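MAU2 chromatid cohesion factor homolog (Saccharomyces cerevisiae, PDB 4XDN) acts in sister chromatid cohesion, forming a complex with SCC2 that is required for cohesin to associate with chromosomes. Local coordinates at residues L186-K189 with R195-T198; K191-V196 with L226-P231. One frame throughout, in Å; residues are numbered along the deposited sequence.

Overall arrangement
Both contacts use the start of helix 193-206, and their centres lie about 8 Å apart. Contact 1 is partly buried. It joins this helix to the end of helix 170-189 through the apolar side chains of Cys187, Ile188 and Val196, with no hydrogen bond across. Contact 2 lies at the surface and links the same helix start to the end of helix 212-228. Its chemistry is aromatic and polar, with a histidine that meets both a phenylalanine and a glutamate. Arg195 and Val196 belong to both contacts, and one sulfate sits at the helix start in both. Between them, Lys197 of contact 1 packs its CE against CD2 of Phe230 of contact 2, 3.6 Å away.

Contact 1 of 2, residues L186-K189 with R195-T198; sequences LCIK and RVKT. With SO4 (sulfate ion), chain E.
Cys187 meets Val196 and Arg195 across the turn between two consecutive helices. Its CB lies 3.5 Å from CG2 of Val196. The backbones are close here, with the CA atoms of Cys187 and Val196 5.7 Å apart. Its SG reaches CB of Arg195 at 4.1 Å, so it touches the root of that side chain and not its charged end. No hydrogen bond joins the two segments. On the helix 147-165 side, Cys187 also packs on Leu154.

Ile188 comes next and meets the same valine. Its backbone N is 3.5 Å from Val196 CG2. Its CG1 touches both methyls of Val196, with CG2 of the valine 3.8 Å away. The two side chains run at about a right angle to each other. Val196 points CG2 into this seam because that methyl lies anti to the carbonyl carbon, while CG1 is anti to the backbone N (chi1 170°). This is a helical hairpin of a mostly helical chain, consistent with the TPR-type superhelix of the SCC4/mau-2 family: helix 170-189 ends, a short turn follows, and helix 193-206 begins. Tyr224 of helix 212-228 packs on both Ile188 and Val196, which ties a third helix to the pair.

Arg195 touches Cys187 through its CB and turns its far end to a sulfate, probably from the crystallisation liquor. Its backbone N donates to sulfate O1 at 2.9 Å. Its NH1 donates to sulfate O2 at 3.0 Å, in a more bent bond (N-H...O 132°). The chain bends at chi2 and chi3, which brings the guanidinium edge back to the anion.

Contact 2 of 2, residues K191-V196 with L226-P231; sequences KQHRRV and LNERFP. With SO4 (sulfate ion), chain E.
His193 and Phe230 form a T-shaped (edge-to-face) pair. The CE2-CZ edge of the phenylalanine comes over one face of the imidazole, with CZ 3.8 Å from His193 CG. The ring planes are 70° apart. Lys197 makes a cation-pi contact with Phe230.

Glu228 adds a polar approach without a hydrogen bond. Its OE2 comes obliquely to CE1 of His193, 3.5 Å away. A bend at chi2 (-68°) turns the Glu228 carboxylate toward the imidazole, their planes 47° apart. Lys191 NZ stays 4.5 Å from Glu228 OE2, beyond a salt bridge. The stronger polar partner of the imidazole is Tyr224, whose OH hydrogen-bonds with ND1. A leucine in place of His193 is likely to leave that hydroxyl without its mate and Phe230 without its aromatic face.

Two helix ends frame this pairing. Lys191 and Arg229 each terminate a helix in a Schellman motif, and Gln192 is the N-cap of helix 193-206.

At that N-terminus the first turn faces the sulfate. Arg194 N gives a weak but nearly straight bond to sulfate O4, 3.3 Å long. Sulfate O3 lies over one face of the Arg194 guanidinium, 3.4 Å from NE.

Contact 1 of 2, residues L186-K189 with R195-T198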
loop_
_atom_site.group_PDB
_atom_site.type_symbol
_atom_site.label_atom_id
_atom_site.label_comp_id
_atom_site.label_asym_id
_atom_site.label_seq_id
_atom_site.Cartn_x
_atom_site.Cartn_y
_atom_site.Cartn_z
ATOM N N LEU A 186 -10.812 -9.224 -10.457
ATOM C CA LEU A 186 -10.219 -9.323 -11.785
ATOM C C LEU A 186 -10.143 -7.946 -12.439
ATOM O O LEU A 186 -9.196 -7.648 -13.167
ATOM C CB LEU A 186 -11.018 -10.287 -12.666
ATOM C CG LEU A 186 -11.002 -11.761 -12.248
ATOM C CD1 LEU A 186 -11.988 -12.566 -13.080
ATOM C CD2 LEU A 186 -9.607 -12.349 -12.369
ATOM N N CYS A 187 -11.138 -7.104 -12.179
ATOM C CA CYS A 187 -11.128 -5.742 -12.698
ATOM C C CYS A 187 -9.984 -4.943 -12.079
ATOM O O CYS A 187 -9.315 -4.177 -12.767
ATOM C CB CYS A 187 -12.464 -5.044 -12.432
ATOM S SG CYS A 187 -13.806 -5.551 -13.522
ATOM N N ILE A 188 -9.763 -5.126 -10.780
ATOM C CA ILE A 188 -8.676 -4.435 -10.088
ATOM C C ILE A 188 -7.334 -4.773 -10.732
ATOM O O ILE A 188 -6.538 -3.883 -11.024
ATOM C CB ILE A 188 -8.633 -4.793 -8.585
ATOM C CG1 ILE A 188 -9.872 -4.235 -7.879
ATOM C CG2 ILE A 188 -7.370 -4.230 -7.928
ATOM C CD1 ILE A 188 -10.021 -4.676 -6.434
ATOM N N LYS A 189 -7.095 -6.062 -10.954
ATOM C CA LYS A 189 -5.849 -6.519 -11.562
ATOM C C LYS A 189 -5.679 -5.976 -12.979
ATOM O O LYS A 189 -4.556 -5.745 -13.429
ATOM C CB LYS A 189 -5.796 -8.049 -11.578
ATOM C CG LYS A 189 -5.618 -8.684 -10.203
ATOM C CD LYS A 189 -4.304 -8.262 -9.564
ATOM C CE LYS A 189 -3.984 -9.096 -8.335
ATOM N NZ LYS A 189 -2.666 -8.728 -7.750
ATOM N N ARG A 195 -14.750 0.515 -13.869
ATOM C CA ARG A 195 -15.496 -0.736 -13.746
ATOM C C ARG A 195 -15.462 -1.285 -12.321
ATOM O O ARG A 195 -16.451 -1.847 -11.849
ATOM C CB ARG A 195 -14.951 -1.796 -14.706
ATOM C CG ARG A 195 -15.609 -1.811 -16.084
ATOM C CD ARG A 195 -14.730 -1.176 -17.154
ATOM N NE ARG A 195 -14.797 -1.910 -18.415
ATOM C CZ ARG A 195 -13.849 -1.888 -19.348
ATOM N NH1 ARG A 195 -12.746 -1.168 -19.171
ATOM N NH2 ARG A 195 -14.004 -2.592 -20.463
ATOM N N VAL A 196 -14.324 -1.143 -11.646
ATOM C CA VAL A 196 -14.188 -1.640 -10.278
ATOM C C VAL A 196 -15.226 -0.974 -9.381
ATOM O O VAL A 196 -15.979 -1.650 -8.680
ATOM C CB VAL A 196 -12.770 -1.387 -9.704
ATOM C CG1 VAL A 196 -12.720 -1.697 -8.204
ATOM C CG2 VAL A 196 -11.732 -2.222 -10.444
ATOM N N LYS A 197 -15.261 0.355 -9.422
ATOM C CA LYS A 197 -16.181 1.135 -8.600
ATOM C C LYS A 197 -17.630 0.789 -8.916
ATOM O O LYS A 197 -18.458 0.646 -8.014
ATOM C CB LYS A 197 -15.935 2.629 -8.812
ATOM C CG LYS A 197 -14.538 3.078 -8.426
ATOM C CD LYS A 197 -14.176 4.401 -9.075
ATOM C CE LYS A 197 -12.755 4.815 -8.725
ATOM N NZ LYS A 197 -12.319 5.993 -9.521
ATOM N N THR A 198 -17.929 0.655 -10.204
ATOM C CA THR A 198 -19.263 0.275 -10.654
ATOM C C THR A 198 -19.622 -1.120 -10.156
ATOM O O THR A 198 -20.749 -1.362 -9.721
ATOM C CB THR A 198 -19.363 0.314 -12.194
ATOM O OG1 THR A 198 -19.241 1.666 -12.648
ATOM C CG2 THR A 198 -20.696 -0.261 -12.680
HETATM S S SO4 E . -12.036 1.823 -16.912
HETATM O O1 SO4 E . -12.819 0.981 -16.011
HETATM O O2 SO4 E . -11.202 0.982 -17.767
HETATM O O3 SO4 E . -12.946 2.607 -17.742
HETATM O O4 SO4 E . -11.177 2.713 -16.133
#

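Contact 2 of 2, residues K191-V196 with L226-P231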
loop_
_atom_site.group_PDB
_atom_site.type_symbol
_atom_site.label_atom_id
_atom_site.label_comp_id
_atom_site.label_asym_id
_atom_site.label_seq_id
_atom_site.Cartn_x
_atom_site.Cartn_y
_atom_site.Cartn_z
ATOM N N LYS A 191 -6.780 -3.123 -13.823
ATOM C CA LYS A 191 -6.722 -1.673 -13.652
ATOM C C LYS A 191 -7.848 -0.970 -14.405
ATOM O O LYS A 191 -7.631 0.044 -15.069
ATOM C CB LYS A 191 -5.362 -1.137 -14.103
ATOM C CG LYS A 191 -4.202 -1.696 -13.300
ATOM C CD LYS A 191 -2.871 -1.106 -13.738
ATOM C CE LYS A 191 -1.793 -1.342 -12.695
ATOM N NZ LYS A 191 -2.094 -0.649 -11.406
ATOM N N GLN A 192 -9.051 -1.526 -14.296
ATOM C CA GLN A 192 -10.247 -0.921 -14.871
ATOM C C GLN A 192 -11.018 -0.206 -13.770
ATOM O O GLN A 192 -12.084 -0.650 -13.343
ATOM C CB GLN A 192 -11.112 -1.982 -15.542
ATOM C CG GLN A 192 -10.421 -2.676 -16.703
ATOM C CD GLN A 192 -11.255 -3.792 -17.291
ATOM O OE1 GLN A 192 -12.208 -4.263 -16.672
ATOM N NE2 GLN A 192 -10.902 -4.221 -18.495
ATOM N N HIS A 193 -10.467 0.916 -13.328
ATOM C CA HIS A 193 -10.889 1.557 -12.090
ATOM C C HIS A 193 -12.350 2.004 -12.101
ATOM O O HIS A 193 -13.026 1.937 -11.075
ATOM C CB HIS A 193 -9.974 2.749 -11.801
ATOM C CG HIS A 193 -8.524 2.381 -11.727
ATOM N ND1 HIS A 193 -8.061 1.333 -10.960
ATOM C CD2 HIS A 193 -7.435 2.916 -12.330
ATOM C CE1 HIS A 193 -6.750 1.240 -11.091
ATOM N NE2 HIS A 193 -6.345 2.189 -11.916
ATOM N N ARG A 194 -12.840 2.453 -13.250
ATOM C CA ARG A 194 -14.241 2.844 -13.359
ATOM C C ARG A 194 -15.141 1.617 -13.233
ATOM O O ARG A 194 -16.169 1.665 -12.557
ATOM C CB ARG A 194 -14.501 3.579 -14.678
ATOM C CG ARG A 194 -14.099 5.052 -14.640
ATOM C CD ARG A 194 -13.161 5.446 -15.777
ATOM N NE ARG A 194 -13.876 5.824 -16.992
ATOM C CZ ARG A 194 -13.290 6.316 -18.080
ATOM N NH1 ARG A 194 -11.974 6.489 -18.112
ATOM N NH2 ARG A 194 -14.020 6.638 -19.141
ATOM N N ARG A 195 -14.750 0.515 -13.869
ATOM C CA ARG A 195 -15.496 -0.736 -13.746
ATOM C C ARG A 195 -15.462 -1.285 -12.321
ATOM O O ARG A 195 -16.451 -1.847 -11.849
ATOM C CB ARG A 195 -14.951 -1.796 -14.706
ATOM C CG ARG A 195 -15.609 -1.811 -16.084
ATOM C CD ARG A 195 -14.730 -1.176 -17.154
ATOM N NE ARG A 195 -14.797 -1.910 -18.415
ATOM C CZ ARG A 195 -13.849 -1.888 -19.348
ATOM N NH1 ARG A 195 -12.746 -1.168 -19.171
ATOM N NH2 ARG A 195 -14.004 -2.592 -20.463
ATOM N N VAL A 196 -14.324 -1.143 -11.646
ATOM C CA VAL A 196 -14.188 -1.640 -10.278
ATOM C C VAL A 196 -15.226 -0.974 -9.381
ATOM O O VAL A 196 -15.979 -1.650 -8.680
ATOM C CB VAL A 196 -12.770 -1.387 -9.704
ATOM C CG1 VAL A 196 -12.720 -1.697 -8.204
ATOM C CG2 VAL A 196 -11.732 -2.222 -10.444
ATOM N N LEU A 226 -8.104 3.284 -1.077
ATOM C CA LEU A 226 -6.938 3.839 -0.396
ATOM C C LEU A 226 -5.647 3.498 -1.138
ATOM O O LEU A 226 -4.738 4.327 -1.223
ATOM C CB LEU A 226 -6.866 3.327 1.041
ATOM C CG LEU A 226 -7.854 3.950 2.029
ATOM C CD1 LEU A 226 -7.861 3.163 3.331
ATOM C CD2 LEU A 226 -7.514 5.410 2.293
ATOM N N ASN A 227 -5.569 2.283 -1.674
ATOM C CA ASN A 227 -4.410 1.862 -2.456
ATOM C C ASN A 227 -4.214 2.738 -3.686
ATOM O O ASN A 227 -3.084 2.968 -4.119
ATOM C CB ASN A 227 -4.549 0.400 -2.890
ATOM C CG ASN A 227 -4.575 -0.560 -1.719
ATOM O OD1 ASN A 227 -4.167 -0.214 -0.612
ATOM N ND2 ASN A 227 -5.059 -1.776 -1.957
ATOM N N GLU A 228 -5.323 3.216 -4.244
ATOM C CA GLU A 228 -5.297 4.068 -5.431
ATOM C C GLU A 228 -5.399 5.548 -5.061
ATOM O O GLU A 228 -5.337 6.419 -5.931
ATOM C CB GLU A 228 -6.442 3.690 -6.375
ATOM C CG GLU A 228 -6.368 2.270 -6.925
ATOM C CD GLU A 228 -5.203 2.062 -7.879
ATOM O OE1 GLU A 228 -4.638 3.062 -8.367
ATOM O OE2 GLU A 228 -4.852 0.893 -8.142
ATOM N N ARG A 229 -5.552 5.818 -3.767
ATOM C CA ARG A 229 -5.771 7.171 -3.260
ATOM C C ARG A 229 -6.973 7.835 -3.928
ATOM O O ARG A 229 -6.992 9.050 -4.119
ATOM C CB ARG A 229 -4.517 8.038 -3.454
ATOM C CG ARG A 229 -3.297 7.564 -2.670
ATOM C CD ARG A 229 -3.556 7.532 -1.173
ATOM N NE ARG A 229 -2.537 8.270 -0.425
ATOM C CZ ARG A 229 -2.715 9.459 0.145
ATOM N NH1 ARG A 229 -3.883 10.087 0.078
ATOM N NH2 ARG A 229 -1.714 10.027 0.797
ATOM N N PHE A 230 -7.972 7.034 -4.281
ATOM C CA PHE A 230 -9.227 7.572 -4.789
ATOM C C PHE A 230 -10.050 8.114 -3.629
ATOM O O PHE A 230 -9.970 7.589 -2.518
ATOM C CB PHE A 230 -10.032 6.503 -5.535
ATOM C CG PHE A 230 -9.453 6.109 -6.865
ATOM C CD1 PHE A 230 -8.898 7.054 -7.711
ATOM C CD2 PHE A 230 -9.476 4.785 -7.274
ATOM C CE1 PHE A 230 -8.371 6.689 -8.934
ATOM C CE2 PHE A 230 -8.952 4.412 -8.497
ATOM C CZ PHE A 230 -8.399 5.366 -9.330
ATOM N N PRO A 231 -10.835 9.175 -3.875
ATOM C CA PRO A 231 -11.777 9.630 -2.849
ATOM C C PRO A 231 -12.736 8.521 -2.436
ATOM O O PRO A 231 -13.251 7.809 -3.299
ATOM C CB PRO A 231 -12.530 10.768 -3.543
ATOM C CG PRO A 231 -11.585 11.271 -4.569
ATOM C CD PRO A 231 -10.822 10.072 -5.044
HETATM S S SO4 E . -12.036 1.823 -16.912
HETATM O O1 SO4 E . -12.819 0.981 -16.011
HETATM O O2 SO4 E . -11.202 0.982 -17.767
HETATM O O3 SO4 E . -12.946 2.607 -17.742
HETATM O O4 SO4 E . -11.177 2.713 -16.133
#